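Local coordinates for alginate lyase (Paenibacillus sp. FPU-7, PDB 6KFN), which cleaves alginate by beta-elimination, using a right-handed parallel beta-helix fold, at residues S12-A17 against G37-E42. Residues are numbered along the deposited sequence; the frame is centred on the assembly and turned at random.
Sequences SCLQSA and GSFKAE
Leu14 of helix 11-19 sets one methyl squarely on the ring of Phe39, the first residue of strand 39-41. CD2 stands 3.6 Å from the ring centroid and only 6° off the ring normal, a CH-pi contact over the middle of the face; its nearest ring atom, CE1 of Phe39, is 3.7 Å away. CG of Leu14, which carries this methyl, lies toward the CD1-CE1 rim, 3.9 Å from Phe39 CD1, and the two side chains cross at roughly a right angle. With CG anti to the backbone N (chi1 174°), Leu14 extends toward the ring, and chi2 near 57° sets CD2 over it. On the opposite face the carbonyl carbon of Gly37 sits 3.9 Å above the ring plane, off-centre, so the phenyl is sandwiched between the helix on one side and the backbone two residues earlier on the other. Ala11 and Leu18 of the same helix also touch Phe39, as does Leu75 of strand 73-77, its neighbour in the sheet, while Leu14 rests in turn on Ile27 and Leu29. With the ring cut back to an alanine here, the Leu14 methyl is likely to face a gap, and Ala11 and Leu18 to lose the aromatic partner they touch. Helix 11-19 packs here near the N-terminal end of the beta-helix, where strand 39-41 is outermost in its parallel sheet. Close fit of buried apolar surfaces holds helix to strand, with no hydrogen bond between the segments.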
loop_
_atom_site.group_PDB
_atom_site.type_symbol
_atom_site.label_atom_id
_atom_site.label_comp_id
_atom_site.label_asym_id
_atom_site.label_seq_id
_atom_site.Cartn_x
_atom_site.Cartn_y
_atom_site.Cartn_z
ATOM N N SER A 12 10.080 10.784 22.848
ATOM C CA SER A 12 11.514 10.737 23.095
ATOM C C SER A 12 11.971 9.304 23.348
ATOM O O SER A 12 13.017 8.892 22.845
ATOM C CB SER A 12 11.890 11.645 24.269
ATOM O OG SER A 12 11.347 11.146 25.469
ATOM N N CYS A 13 11.185 8.522 24.102
ATOM C CA CYS A 13 11.502 7.121 24.319
ATOM C C CYS A 13 11.547 6.369 23.000
ATOM O O CYS A 13 12.481 5.614 22.732
ATOM C CB CYS A 13 10.497 6.517 25.282
ATOM S SG CYS A 13 10.763 4.825 25.781
ATOM N N LEU A 14 10.553 6.593 22.144
ATOM C CA LEU A 14 10.515 5.894 20.861
ATOM C C LEU A 14 11.683 6.287 19.973
ATOM O O LEU A 14 12.327 5.426 19.368
ATOM C CB LEU A 14 9.174 6.178 20.171
ATOM C CG LEU A 14 9.084 5.599 18.747
ATOM C CD1 LEU A 14 9.322 4.107 18.680
ATOM C CD2 LEU A 14 7.689 5.932 18.181
ATOM N N GLN A 15 11.986 7.592 19.896
ATOM C CA GLN A 15 13.102 8.041 19.094
ATOM C C GLN A 15 14.389 7.349 19.545
ATOM O O GLN A 15 15.207 6.903 18.736
ATOM C CB GLN A 15 13.213 9.573 19.204
ATOM C CG GLN A 15 14.387 10.223 18.534
ATOM C CD GLN A 15 14.063 11.697 18.277
ATOM O OE1 GLN A 15 13.468 12.360 19.129
ATOM N NE2 GLN A 15 14.413 12.195 17.103
ATOM N N SER A 16 14.614 7.289 20.864
ATOM C CA SER A 16 15.828 6.659 21.381
ATOM C C SER A 16 15.835 5.172 21.071
ATOM O O SER A 16 16.871 4.616 20.714
ATOM C CB SER A 16 15.920 6.886 22.900
ATOM O OG SER A 16 16.054 8.251 23.254
ATOM N N ALA A 17 14.683 4.514 21.235
ATOM C CA ALA A 17 14.597 3.080 20.987
ATOM C C ALA A 17 14.889 2.772 19.523
ATOM O O ALA A 17 15.548 1.769 19.217
ATOM C CB ALA A 17 13.219 2.540 21.368
ATOM N N GLY A 37 6.210 12.717 15.727
ATOM C CA GLY A 37 7.548 12.741 15.223
ATOM C C GLY A 37 7.554 12.266 13.783
ATOM O O GLY A 37 6.530 11.856 13.219
ATOM N N SER A 38 8.778 12.277 13.256
ATOM C CA SER A 38 9.096 11.676 11.968
ATOM C C SER A 38 10.021 10.497 12.275
ATOM O O SER A 38 11.232 10.647 12.356
ATOM C CB SER A 38 9.733 12.684 11.030
ATOM O OG SER A 38 8.952 13.865 10.976
ATOM N N PHE A 39 9.457 9.350 12.571
ATOM C CA PHE A 39 10.243 8.254 13.165
ATOM C C PHE A 39 10.951 7.438 12.090
ATOM O O PHE A 39 10.399 7.201 11.024
ATOM C CB PHE A 39 9.277 7.394 13.959
ATOM C CG PHE A 39 8.689 8.152 15.121
ATOM C CD1 PHE A 39 9.491 8.559 16.174
ATOM C CD2 PHE A 39 7.344 8.464 15.141
ATOM C CE1 PHE A 39 8.959 9.322 17.211
ATOM C CE2 PHE A 39 6.797 9.228 16.159
ATOM C CZ PHE A 39 7.620 9.641 17.188
ATOM N N LYS A 40 12.193 7.027 12.390
ATOM C CA LYS A 40 13.104 6.395 11.442
ATOM C C LYS A 40 13.549 5.022 11.933
ATOM O O LYS A 40 14.238 4.914 12.945
ATOM C CB LYS A 40 14.320 7.289 11.194
ATOM C CG LYS A 40 13.989 8.661 10.587
ATOM C CD LYS A 40 15.184 9.608 10.657
ATOM C CE LYS A 40 14.803 11.016 10.239
ATOM N NZ LYS A 40 13.708 11.580 11.104
ATOM N N ALA A 41 13.136 3.992 11.213
ATOM C CA ALA A 41 13.497 2.607 11.495
ATOM C C ALA A 41 14.633 2.224 10.528
ATOM O O ALA A 41 14.378 1.862 9.388
ATOM C CB ALA A 41 12.275 1.711 11.341
ATOM N N GLU A 42 15.879 2.393 10.997
ATOM C CA GLU A 42 17.073 2.327 10.147
ATOM C C GLU A 42 17.855 1.020 10.279
ATOM O O GLU A 42 18.467 0.574 9.312
ATOM C CB GLU A 42 18.029 3.494 10.439
ATOM C CG GLU A 42 17.472 4.853 10.134
ATOM C CD GLU A 42 18.389 6.037 10.402
ATOM O OE1 GLU A 42 19.398 5.897 11.119
ATOM O OE2 GLU A 42 18.090 7.122 9.905
#